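Local coordinates for conserved hypothetical protein (Sulfolobus solfataricus, PDB 2FNA) that binds adenine nucleotide and, as an archaeal AAA+ ATPase, probably hydrolyses ATP, although its cellular role is not established, at residues 126-129 with 130-133; 194-197 with 198-201. All coordinates share one frame; numbering follows the deposited sequence.

Contact 1 of 2, residues 126-129 with 130-133; sequences NLLE and SFEQ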
loop_
_atom_site.group_PDB
_atom_site.type_symbol
_atom_site.label_atom_id
_atom_site.label_comp_id
_atom_site.label_asym_id
_atom_site.label_seq_id
_atom_site.Cartn_x
_atom_site.Cartn_y
_atom_site.Cartn_z
ATOM N N ASN A 126 -9.524 -10.321 22.011
ATOM C CA ASN A 126 -9.925 -11.717 22.323
ATOM C C ASN A 126 -9.961 -12.587 21.081
ATOM O O ASN A 126 -9.681 -13.790 21.133
ATOM C CB ASN A 126 -11.301 -11.763 22.974
ATOM C CG ASN A 126 -11.286 -11.336 24.434
ATOM O OD1 ASN A 126 -10.228 -11.193 25.060
ATOM N ND2 ASN A 126 -12.477 -11.140 24.990
ATOM N N LEU A 127 -10.304 -11.972 19.957
ATOM C CA LEU A 127 -10.314 -12.651 18.678
ATOM C C LEU A 127 -8.901 -13.125 18.304
ATOM O O LEU A 127 -8.704 -14.296 17.954
ATOM C CB LEU A 127 -10.898 -11.722 17.615
ATOM C CG LEU A 127 -11.065 -12.273 16.190
ATOM C CD1 LEU A 127 -11.932 -13.562 16.163
ATOM C CD2 LEU A 127 -11.650 -11.206 15.252
ATOM N N LEU A 128 -7.934 -12.217 18.401
ATOM C CA LEU A 128 -6.525 -12.503 18.101
ATOM C C LEU A 128 -5.988 -13.574 19.034
ATOM O O LEU A 128 -5.240 -14.475 18.623
ATOM C CB LEU A 128 -5.674 -11.250 18.264
ATOM C CG LEU A 128 -5.919 -10.059 17.329
ATOM C CD1 LEU A 128 -5.014 -8.921 17.750
ATOM C CD2 LEU A 128 -5.663 -10.430 15.904
ATOM N N GLU A 129 -6.371 -13.448 20.298
ATOM C CA GLU A 129 -5.973 -14.382 21.331
ATOM C C GLU A 129 -6.477 -15.797 21.042
ATOM O O GLU A 129 -5.824 -16.776 21.412
ATOM C CB GLU A 129 -6.474 -13.888 22.693
ATOM C CG GLU A 129 -5.775 -14.546 23.860
ATOM C CD GLU A 129 -5.824 -13.740 25.152
ATOM O OE1 GLU A 129 -6.251 -12.558 25.151
ATOM O OE2 GLU A 129 -5.406 -14.312 26.178
ATOM N N SER A 130 -7.617 -15.905 20.358
ATOM C CA SER A 130 -8.188 -17.219 20.002
ATOM C C SER A 130 -7.506 -17.850 18.787
ATOM O O SER A 130 -7.450 -19.074 18.669
ATOM C CB SER A 130 -9.684 -17.100 19.732
ATOM O OG SER A 130 -9.918 -16.463 18.500
ATOM N N PHE A 131 -7.005 -17.017 17.871
ATOM C CA PHE A 131 -6.172 -17.491 16.779
ATOM C C PHE A 131 -4.933 -18.111 17.383
ATOM O O PHE A 131 -4.519 -19.203 16.981
ATOM C CB PHE A 131 -5.712 -16.357 15.865
ATOM C CG PHE A 131 -6.813 -15.624 15.153
ATOM C CD1 PHE A 131 -8.082 -16.152 15.012
ATOM C CD2 PHE A 131 -6.547 -14.376 14.584
ATOM C CE1 PHE A 131 -9.073 -15.442 14.334
ATOM C CE2 PHE A 131 -7.536 -13.674 13.898
ATOM C CZ PHE A 131 -8.801 -14.213 13.780
ATOM N N GLU A 132 -4.351 -17.401 18.352
ATOM C CA GLU A 132 -3.156 -17.874 19.060
ATOM C C GLU A 132 -3.433 -19.155 19.833
ATOM O O GLU A 132 -2.601 -20.056 19.817
ATOM C CB GLU A 132 -2.561 -16.767 19.957
ATOM C CG GLU A 132 -1.642 -17.285 21.061
ATOM C CD GLU A 132 -0.607 -16.294 21.542
ATOM O OE1 GLU A 132 -0.175 -15.445 20.742
ATOM O OE2 GLU A 132 -0.192 -16.409 22.721
ATOM N N GLN A 133 -4.592 -19.258 20.487
ATOM C CA GLN A 133 -4.986 -20.518 21.156
ATOM C C GLN A 133 -5.100 -21.709 20.201
ATOM O O GLN A 133 -4.774 -22.842 20.567
ATOM C CB GLN A 133 -6.320 -20.371 21.908
ATOM C CG GLN A 133 -6.185 -20.349 23.433
ATOM C CD GLN A 133 -5.820 -18.971 23.999
ATOM O OE1 GLN A 133 -6.438 -18.505 24.964
ATOM N NE2 GLN A 133 -4.814 -18.317 23.404
#
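F131 folds back along the helix against L127, one turn earlier: ring atom CZ lies 3.8 Å from L127 CG. The two side chains cross obliquely, and F131 CZ and CE1 meet CG and CD1 of the leucine. L127 O sits 3.5 Å above one ring face, displaced toward the rim. The ring takes this place because F131 CG is turned anti to its own carbonyl carbon (chi1 -63°), which sends it back toward the preceding turn. L128 CD2 reaches F131 CE2 more loosely, at 4.2 Å.

Behind these apolar groups stand the backbone bonds of the helix, F131 N to L127 O, E132 N to L128 O at 3.1 Å and Q133 N to E129 O at 2.9 Å. A short approach of S130 OG to L127 O remains doubtful, since the serine has two conformers. On the more polar side E129 and Q133 run side by side, carboxylate and amide planes 70° apart. The acids have partners elsewhere: E129 OE1 binds the hydroxyl of Y163, and E132 OE1 the backbone N of R170.

Leucine and phenylalanine suit the inward side, where L127 and F131 meet L81, I85 and L88 of helix 74-91, F131 also touches L95 of helix 95-98, and L128 and F131 rest on F173 and I171 of strand 171-177.

Contact 2 of 2, residues 194-197 with 198-201; sequences SPLF and GRAF. With EDO (1,2-ethanediol), chain F.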
loop_
_atom_site.group_PDB
_atom_site.type_symbol
_atom_site.label_atom_id
_atom_site.label_comp_id
_atom_site.label_asym_id
_atom_site.label_seq_id
_atom_site.Cartn_x
_atom_site.Cartn_y
_atom_site.Cartn_z
ATOM N N SER A 194 -0.333 7.083 23.209
ATOM C CA SER A 194 -0.921 6.072 22.368
ATOM C C SER A 194 -0.368 4.675 22.662
ATOM O O SER A 194 0.777 4.524 23.127
ATOM C CB SER A 194 -0.748 6.431 20.893
ATOM O OG SER A 194 0.491 6.005 20.383
ATOM N N PRO A 195 -1.194 3.645 22.420
ATOM C CA PRO A 195 -0.873 2.256 22.764
ATOM C C PRO A 195 0.397 1.684 22.154
ATOM O O PRO A 195 1.037 0.891 22.799
ATOM C CB PRO A 195 -2.081 1.487 22.225
ATOM C CG PRO A 195 -3.186 2.458 22.281
ATOM C CD PRO A 195 -2.544 3.732 21.830
ATOM N N LEU A 196 0.743 2.073 20.925
ATOM C CA LEU A 196 1.963 1.588 20.274
ATOM C C LEU A 196 3.168 2.532 20.399
ATOM O O LEU A 196 4.215 2.229 19.850
ATOM C CB LEU A 196 1.710 1.328 18.783
ATOM C CG LEU A 196 0.682 0.249 18.423
ATOM C CD1 LEU A 196 0.513 0.139 16.907
ATOM C CD2 LEU A 196 1.106 -1.093 19.016
ATOM N N PHE A 197 3.054 3.625 21.153
ATOM C CA PHE A 197 4.172 4.535 21.294
ATOM C C PHE A 197 5.421 3.831 21.836
ATOM O O PHE A 197 5.332 3.103 22.809
ATOM C CB PHE A 197 3.836 5.704 22.199
ATOM C CG PHE A 197 4.933 6.732 22.257
ATOM C CD1 PHE A 197 5.099 7.643 21.217
ATOM C CD2 PHE A 197 5.831 6.756 23.312
ATOM C CE1 PHE A 197 6.131 8.580 21.249
ATOM C CE2 PHE A 197 6.861 7.708 23.348
ATOM C CZ PHE A 197 6.996 8.615 22.306
ATOM N N GLY A 198 6.578 4.071 21.211
ATOM C CA GLY A 198 7.852 3.613 21.758
ATOM C C GLY A 198 8.204 2.176 21.420
ATOM O O GLY A 198 9.260 1.688 21.817
ATOM N N ARG A 199 7.330 1.508 20.659
ATOM C CA ARG A 199 7.525 0.117 20.269
ATOM C C ARG A 199 8.119 0.047 18.884
ATOM O O ARG A 199 7.673 0.745 17.997
ATOM C CB ARG A 199 6.181 -0.612 20.331
ATOM C CG ARG A 199 5.702 -0.705 21.755
ATOM C CD ARG A 199 4.257 -1.091 21.878
ATOM N NE ARG A 199 3.941 -1.365 23.278
ATOM C CZ ARG A 199 3.774 -0.433 24.224
ATOM N NH1 ARG A 199 3.862 0.884 23.969
ATOM N NH2 ARG A 199 3.500 -0.823 25.463
ATOM N N ALA A 200 9.128 -0.783 18.678
ATOM C CA ALA A 200 9.804 -0.788 17.387
ATOM C C ALA A 200 9.075 -1.690 16.389
ATOM O O ALA A 200 8.532 -2.731 16.757
ATOM C CB ALA A 200 11.278 -1.172 17.528
ATOM N N PHE A 201 9.008 -1.224 15.139
ATOM C CA PHE A 201 8.483 -2.002 14.035
ATOM C C PHE A 201 9.626 -2.443 13.147
ATOM O O PHE A 201 10.508 -1.640 12.843
ATOM C CB PHE A 201 7.516 -1.157 13.208
ATOM C CG PHE A 201 6.424 -0.494 14.019
ATOM C CD1 PHE A 201 5.900 -1.101 15.149
ATOM C CD2 PHE A 201 5.903 0.733 13.623
ATOM C CE1 PHE A 201 4.901 -0.493 15.890
ATOM C CE2 PHE A 201 4.878 1.339 14.351
ATOM C CZ PHE A 201 4.388 0.720 15.487
HETATM C C1 EDO F . 10.470 3.630 13.966
HETATM O O1 EDO F . 10.375 3.921 12.546
HETATM C C2 EDO F . 9.587 2.478 14.445
HETATM O O2 EDO F . 10.427 1.401 14.888
HETATM O O HOH W 1 5.807 3.189 17.756
#
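R199 bends back over the turn that precedes it, bringing NH1 to 2.9 Å from F197 O, which lies at the edge of the guanidinium, near its plane. P195 O occupies a different position, 3.0 Å above one face of the same group, where no N-H points straight at it. With CG anti to its carbonyl carbon (chi1 -67°) and the chain extended from CG to NE, the arginine passes alongside L196 before its flat end comes close to these carbonyls. The charge finds its partner beyond them, where NH2 forms a salt bridge with D166. With an alanine in its place, D166 would probably lose its cationic mate, and the space beside L196 and the two carbonyls would be left unfilled.

L196 contributes through both backbone and side chain. Its O accepts a bond from R199 N at 3.3 Å, and a water donates to it at 2.8 Å while also donating to R199 O. The bond from R199 N closes a type II beta turn from L196 to R199. A type I turn from S194 to F197 overlaps it, sharing L196 and F197, and together they redirect the loop that leads into edge strand 202-206 of the parallel AAA+ sheet. G198 takes the third position of the type II turn with positive phi; a CB there would run into F197 O.

F197, the turn's second residue, is exposed; its bond from CA to CB points away from 198-201, though CG lies 3.3 Å from G198 N. The L196 side chain packs instead among A162, L187 and I32, where CD1 comes 4.2 Å from F201 CZ, the two side chains crossing at about a right angle. F201 N donates a hydrogen bond to O2 of an ethanediol, probably from the crystallisation liquor, at 3.0 Å.

Contact 1 comes first along the chain, on helix 124-133 just before strand 139-144, and contact 2 follows it in the loop that leads into strand 202-206. Their centres lie 21 Å apart and their nearest atoms about 10 Å, so they do not touch. Helix 158-167 joins them: Y163 reaches contact 1, while A162, Y165 and D166 meet contact 2. Both also lean on the parallel sheet, contact 1 on strand 171-177 and contact 2 on its neighbour 32-37, which leads toward the probable P-loop. One is a regular helix and the other a pair of overlapping beta turns in a loop, yet both meet the same five-stranded sheet and the same helix of the ATPase domain.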